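Local structure of putative hydroxymethylglutaryl-CoA synthase (Streptococcus mutans, 3SQZ) at residues A[49-54]-A[376-381]; A[174-179]-A[384-389]. The protein probably condenses acetyl-CoA with acetoacetyl-CoA to give 3-hydroxy-3-methylglutaryl-CoA, as a coenzyme A-binding synthase of the thiolase fold. All blocks are in the same frame, centred on the assembly; numbering follows the deposited sequence.

Interaction 1: A[49-54]-A[376-381]; sequences YVLNMK and LSVENY
One face of the Tyr381 ring is covered by a methyl group of Leu51: Leu51 CD2 stands 3.8 Å above the Tyr381 ring centroid, 4° off the normal, a CH-pi contact over the centre of the face. The ring's OH is hydrogen-bonded to Glu184 and Gln187. The Tyr49 ring meets Leu376 obliquely instead, with Leu376 CD2 3.7 Å from Tyr49 CD1, and Leu376 CD1 3.7 Å from Tyr49 CB. Tyr49 OH is hydrogen-bonded to the backbone N of Gln403. With CG of Leu51 anti to the backbone N (chi1 175°), the side chain extends to the start of helix 378-385 and divides its two methyls: CD2 takes the tyrosine, and Leu51 CD1 rests 4.1 Å from CG2 of Val378. Strand 49-52 is the middle strand of a small three-stranded sheet, parallel to its edge strand 374-375. Leu376 N donates to Val50 O at 2.9 Å, and a water continues the pairing by accepting from Asn52 N and donating to Leu376 O. The chain then turns into the helix through Ser377, the N-cap, whose OG accepts from Asn380 N at 2.9 Å.

Interaction 2: A[174-179]-A[384-389]; sequences IAKYGI and IFFEEA. With COA (coenzyme A), chain D.
Lys176 lies alongside two phenylalanine rings, over a face of Phe385 and obliquely against Phe386, pointing the opposite way to both. Lys176 CE lies over the centre of the Phe385 ring, 3.7 Å from the centroid and 6° off the normal, a CH-pi contact; Lys176 NZ, 4.7 Å from the Phe385 centroid, adds a cation-pi interaction. The chain is extended except for a bend at chi3 (-65°), which turns the ammonium back to the backbone: Lys176 NZ donates to Phe385 O at 2.7 Å, nearly in line with the carbonyl. A water accepts from NZ and donates to Glu387 O, giving the charge a further polar partner. At the edge of the Phe385 ring, in its plane, Ala175 O approaches Phe385 CZ to 3.4 Å, and Ile174 CG2 comes in obliquely. The backbone leaves helical phi/psi at Phe386; the partner segment is the end of strand 166-175, in the central mixed sheet of the thiolase fold, and the loop after it. Phe385 CD2 sits above one face of the Phe386 ring, offset toward its rim. Phe386 packs obliquely on the loop, Phe386 CE2 3.6 Å from Lys176 CG and Phe386 CE1 3.6 Å from Ile179 CG1, with Gly178 CA also against the ring. Tyr177 points its CB away and belongs to the coenzyme A pocket: Tyr177 OH donates at 2.6 Å to coenzyme A O5P, at the ring's edge, in its plane.

From the N terminus, the chain passes strand 49-52 first, then the end of strand 166-175 and its loop, and only much later helix 378-385, whose start serves interaction 1 and whose end serves interaction 2. Interaction 1 closes a loop of 321 residues, and interaction 2 one of 204; because the segments alternate along the chain, the loops cross instead of nesting. One helix near the C terminus thus ties the small three-stranded sheet to the edge of the coenzyme A pocket on the large mixed sheet. The contact centres are 13 Å apart, and they touch directly where Tyr381 OH packs 3.5 Å from Phe386 CE1.

Interaction 1: A[49-54]-A[376-381]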
# COMPACT_ATOMS: atom_id res chain seq x y z
N TYR A 49 -0.01 3.35 16.53
CA TYR A 49 -0.78 2.48 17.42
C TYR A 49 -1.03 1.14 16.74
O TYR A 49 -1.06 1.05 15.51
CB TYR A 49 -2.14 3.11 17.74
CG TYR A 49 -2.08 4.44 18.43
CD1 TYR A 49 -1.98 4.53 19.81
CD2 TYR A 49 -2.13 5.61 17.69
CE1 TYR A 49 -1.95 5.76 20.44
CE2 TYR A 49 -2.09 6.85 18.31
CZ TYR A 49 -2.00 6.92 19.69
OH TYR A 49 -1.97 8.16 20.29
N VAL A 50 -1.23 0.11 17.55
CA VAL A 50 -1.47 -1.23 17.03
C VAL A 50 -2.59 -1.90 17.82
O VAL A 50 -2.70 -1.73 19.03
CB VAL A 50 -0.17 -2.08 17.07
CG1 VAL A 50 0.41 -2.20 18.49
CG2 VAL A 50 -0.39 -3.45 16.45
N LEU A 51 -3.43 -2.64 17.10
CA LEU A 51 -4.43 -3.51 17.69
C LEU A 51 -3.97 -4.95 17.47
O LEU A 51 -3.83 -5.41 16.33
CB LEU A 51 -5.79 -3.29 17.03
CG LEU A 51 -6.91 -4.23 17.49
CD1 LEU A 51 -7.24 -4.03 18.97
CD2 LEU A 51 -8.14 -4.01 16.63
N ASN A 52 -3.72 -5.65 18.56
CA ASN A 52 -3.30 -7.04 18.46
C ASN A 52 -4.52 -7.93 18.21
O ASN A 52 -5.55 -7.77 18.86
CB ASN A 52 -2.49 -7.44 19.70
CG ASN A 52 -1.11 -6.80 19.71
OD1 ASN A 52 -0.49 -6.60 18.66
ND2 ASN A 52 -0.62 -6.47 20.90
N MET A 53 -4.41 -8.85 17.25
CA MET A 53 -5.56 -9.65 16.85
C MET A 53 -6.11 -10.51 17.98
O MET A 53 -7.31 -10.74 18.06
CB MET A 53 -5.23 -10.50 15.63
CG MET A 53 -4.99 -9.66 14.37
SD MET A 53 -6.39 -8.62 13.89
CE MET A 53 -7.31 -9.74 12.86
N LYS A 54 -5.24 -10.98 18.87
CA LYS A 54 -5.73 -11.78 19.98
C LYS A 54 -6.65 -10.96 20.88
O LYS A 54 -7.60 -11.50 21.47
CB LYS A 54 -4.57 -12.36 20.78
CG LYS A 54 -3.72 -11.32 21.47
CD LYS A 54 -2.49 -11.95 22.09
CE LYS A 54 -1.70 -10.91 22.84
NZ LYS A 54 -0.44 -11.47 23.38
N LEU A 376 -3.28 -0.83 21.72
CA LEU A 376 -4.52 -0.29 22.22
C LEU A 376 -5.42 -1.38 22.75
O LEU A 376 -5.50 -2.46 22.18
CB LEU A 376 -5.27 0.44 21.10
CG LEU A 376 -4.62 1.73 20.62
CD1 LEU A 376 -5.32 2.26 19.37
CD2 LEU A 376 -4.60 2.78 21.73
N SER A 377 -6.12 -1.10 23.84
CA SER A 377 -7.23 -1.95 24.23
C SER A 377 -8.28 -1.87 23.13
O SER A 377 -8.34 -0.92 22.35
CB SER A 377 -7.85 -1.46 25.54
OG SER A 377 -8.45 -0.18 25.35
N VAL A 378 -9.15 -2.87 23.05
CA VAL A 378 -10.23 -2.81 22.08
C VAL A 378 -11.09 -1.57 22.35
O VAL A 378 -11.50 -0.88 21.42
CB VAL A 378 -11.04 -4.11 22.04
CG1 VAL A 378 -12.27 -3.97 21.15
CG2 VAL A 378 -10.15 -5.26 21.57
N GLU A 379 -11.36 -1.29 23.62
CA GLU A 379 -12.14 -0.10 23.98
C GLU A 379 -11.52 1.19 23.44
O GLU A 379 -12.22 2.03 22.86
CB GLU A 379 -12.28 -0.00 25.50
CG GLU A 379 -13.19 -1.04 26.09
N ASN A 380 -10.22 1.36 23.62
CA ASN A 380 -9.56 2.56 23.13
C ASN A 380 -9.41 2.59 21.62
O ASN A 380 -9.51 3.66 21.01
CB ASN A 380 -8.21 2.77 23.81
CG ASN A 380 -8.37 3.30 25.22
OD1 ASN A 380 -9.32 4.03 25.51
ND2 ASN A 380 -7.45 2.92 26.10
N TYR A 381 -9.20 1.42 21.01
CA TYR A 381 -9.19 1.34 19.55
C TYR A 381 -10.53 1.79 18.97
O TYR A 381 -10.58 2.53 17.99
CB TYR A 381 -8.80 -0.07 19.07
CG TYR A 381 -9.68 -0.61 17.97
CD1 TYR A 381 -9.49 -0.21 16.65
CD2 TYR A 381 -10.70 -1.50 18.24
CE1 TYR A 381 -10.32 -0.68 15.64
CE2 TYR A 381 -11.53 -1.98 17.25
CZ TYR A 381 -11.33 -1.57 15.94
OH TYR A 381 -12.15 -2.03 14.94
O HOH W 1 -4.13 -4.62 21.17

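Interaction 2: A[174-179]-A[384-389]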
# COMPACT_ATOMS: atom_id res chain seq x y z
N ILE A 174 -6.24 4.25 4.82
CA ILE A 174 -6.65 3.75 6.12
C ILE A 174 -7.85 2.84 5.87
O ILE A 174 -8.91 3.30 5.43
CB ILE A 174 -7.01 4.89 7.07
CG1 ILE A 174 -5.75 5.71 7.36
CG2 ILE A 174 -7.61 4.34 8.36
CD1 ILE A 174 -6.02 7.02 8.06
N ALA A 175 -7.65 1.55 6.12
CA ALA A 175 -8.69 0.56 5.89
C ALA A 175 -9.54 0.46 7.15
O ALA A 175 -9.08 0.00 8.20
CB ALA A 175 -8.08 -0.78 5.52
N LYS A 176 -10.79 0.90 7.02
CA LYS A 176 -11.69 1.08 8.15
C LYS A 176 -13.03 0.47 7.74
O LYS A 176 -13.68 0.96 6.81
CB LYS A 176 -11.81 2.58 8.44
CG LYS A 176 -12.67 2.96 9.62
CD LYS A 176 -12.59 4.46 9.92
CE LYS A 176 -11.19 4.87 10.35
NZ LYS A 176 -11.10 6.32 10.68
N TYR A 177 -13.44 -0.60 8.43
CA TYR A 177 -14.61 -1.37 8.02
C TYR A 177 -15.79 -1.26 8.98
O TYR A 177 -16.93 -1.42 8.56
CB TYR A 177 -14.26 -2.85 7.85
CG TYR A 177 -13.43 -3.20 6.64
CD1 TYR A 177 -14.01 -3.79 5.52
CD2 TYR A 177 -12.06 -3.00 6.63
CE1 TYR A 177 -13.24 -4.16 4.43
CE2 TYR A 177 -11.29 -3.35 5.55
CZ TYR A 177 -11.88 -3.93 4.46
OH TYR A 177 -11.08 -4.29 3.39
N GLY A 178 -15.51 -1.03 10.26
CA GLY A 178 -16.56 -0.86 11.24
C GLY A 178 -16.58 -1.92 12.33
O GLY A 178 -16.26 -3.09 12.11
N ILE A 179 -16.97 -1.50 13.52
CA ILE A 179 -17.09 -2.40 14.65
C ILE A 179 -18.10 -3.51 14.37
O ILE A 179 -19.23 -3.24 13.95
CB ILE A 179 -17.53 -1.63 15.91
CG1 ILE A 179 -16.46 -0.61 16.29
CG2 ILE A 179 -17.83 -2.59 17.06
CD1 ILE A 179 -16.88 0.37 17.36
N ILE A 384 -10.72 5.63 19.31
CA ILE A 384 -9.75 6.36 18.52
C ILE A 384 -9.96 6.17 17.01
O ILE A 384 -9.97 7.13 16.25
CB ILE A 384 -8.32 5.97 18.94
CG1 ILE A 384 -8.03 6.51 20.35
CG2 ILE A 384 -7.29 6.49 17.96
CD1 ILE A 384 -6.75 5.99 20.97
N PHE A 385 -10.12 4.93 16.58
CA PHE A 385 -10.16 4.67 15.14
C PHE A 385 -11.40 5.25 14.49
O PHE A 385 -11.35 5.67 13.33
CB PHE A 385 -10.08 3.16 14.88
CG PHE A 385 -9.61 2.78 13.49
CD1 PHE A 385 -8.52 3.41 12.89
CD2 PHE A 385 -10.23 1.75 12.80
CE1 PHE A 385 -8.07 3.02 11.64
CE2 PHE A 385 -9.78 1.35 11.56
CZ PHE A 385 -8.70 1.99 10.97
N PHE A 386 -12.51 5.29 15.22
CA PHE A 386 -13.78 5.71 14.65
C PHE A 386 -14.18 7.13 15.03
O PHE A 386 -15.28 7.58 14.70
CB PHE A 386 -14.87 4.68 14.97
CG PHE A 386 -14.57 3.33 14.40
CD1 PHE A 386 -14.05 2.33 15.20
CD2 PHE A 386 -14.74 3.08 13.04
CE1 PHE A 386 -13.74 1.08 14.67
CE2 PHE A 386 -14.43 1.84 12.52
CZ PHE A 386 -13.93 0.84 13.33
N GLU A 387 -13.28 7.84 15.68
CA GLU A 387 -13.53 9.25 15.97
C GLU A 387 -13.77 10.01 14.68
O GLU A 387 -13.12 9.76 13.66
CB GLU A 387 -12.33 9.85 16.72
CG GLU A 387 -12.57 11.29 17.13
CD GLU A 387 -11.42 11.91 17.89
OE1 GLU A 387 -10.51 11.17 18.34
OE2 GLU A 387 -11.43 13.15 18.04
N GLU A 388 -14.74 10.93 14.70
CA GLU A 388 -14.99 11.82 13.57
C GLU A 388 -14.89 13.27 14.05
O GLU A 388 -15.09 13.55 15.23
CB GLU A 388 -16.34 11.53 12.92
CG GLU A 388 -16.41 10.12 12.31
CD GLU A 388 -17.68 9.86 11.51
OE1 GLU A 388 -18.38 8.88 11.83
OE2 GLU A 388 -17.95 10.61 10.55
N ALA A 389 -14.56 14.17 13.14
CA ALA A 389 -14.43 15.58 13.49
C ALA A 389 -15.76 16.16 13.94
O ALA A 389 -16.80 15.90 13.34
CB ALA A 389 -13.87 16.37 12.32
N1A COA D . -9.00 -21.80 12.80
C2A COA D . -8.42 -21.57 11.60
N3A COA D . -9.12 -20.89 10.61
C4A COA D . -10.38 -20.45 10.86
C5A COA D . -10.99 -20.68 12.10
C6A COA D . -10.31 -21.34 13.05
N6A COA D . -10.92 -21.58 14.33
N7A COA D . -12.24 -20.13 12.07
C8A COA D . -12.44 -19.58 10.87
N9A COA D . -11.26 -19.81 10.12
C1B COA D . -10.97 -19.25 8.80
C2B COA D . -11.38 -19.89 7.45
O2B COA D . -11.74 -21.17 7.17
C3B COA D . -10.77 -18.91 6.46
O3B COA D . -9.78 -19.19 5.55
P3B COA D . -10.05 -19.97 4.25
O7A COA D . -10.77 -19.02 3.22
O8A COA D . -8.63 -20.37 3.74
O9A COA D . -10.89 -21.19 4.55
C4B COA D . -10.91 -17.63 7.20
O4B COA D . -10.36 -17.96 8.49
C5B COA D . -11.97 -16.61 6.96
O5B COA D . -13.15 -17.22 7.42
P1A COA D . -14.53 -16.45 7.31
O1A COA D . -14.80 -16.04 5.80
O2A COA D . -15.64 -17.33 7.84
O3A COA D . -14.36 -15.14 8.19
P2A COA D . -15.28 -13.85 8.08
O4A COA D . -16.76 -14.25 7.71
O5A COA D . -15.26 -13.11 9.39
O6A COA D . -14.71 -12.91 6.92
CBP COA D . -13.05 -11.86 5.49
CCP COA D . -13.35 -12.87 6.57
CDP COA D . -13.79 -12.22 4.25
CEP COA D . -11.57 -11.84 5.20
CAP COA D . -13.49 -10.52 6.01
OAP COA D . -12.65 -10.04 6.98
C9P COA D . -13.68 -9.50 4.90
O9P COA D . -14.65 -9.51 4.15
N8P COA D . -12.65 -8.45 4.82
C7P COA D . -12.61 -7.51 3.72
C6P COA D . -12.16 -8.12 2.41
C5P COA D . -11.98 -7.09 1.29
O5P COA D . -11.80 -5.92 1.54
N4P COA D . -11.95 -7.56 -0.07
C3P COA D . -11.68 -6.61 -1.16
C2P COA D . -10.36 -6.75 -1.86
S1P COA D . -9.90 -8.39 -2.33
O HOH W 2 -13.59 7.66 11.59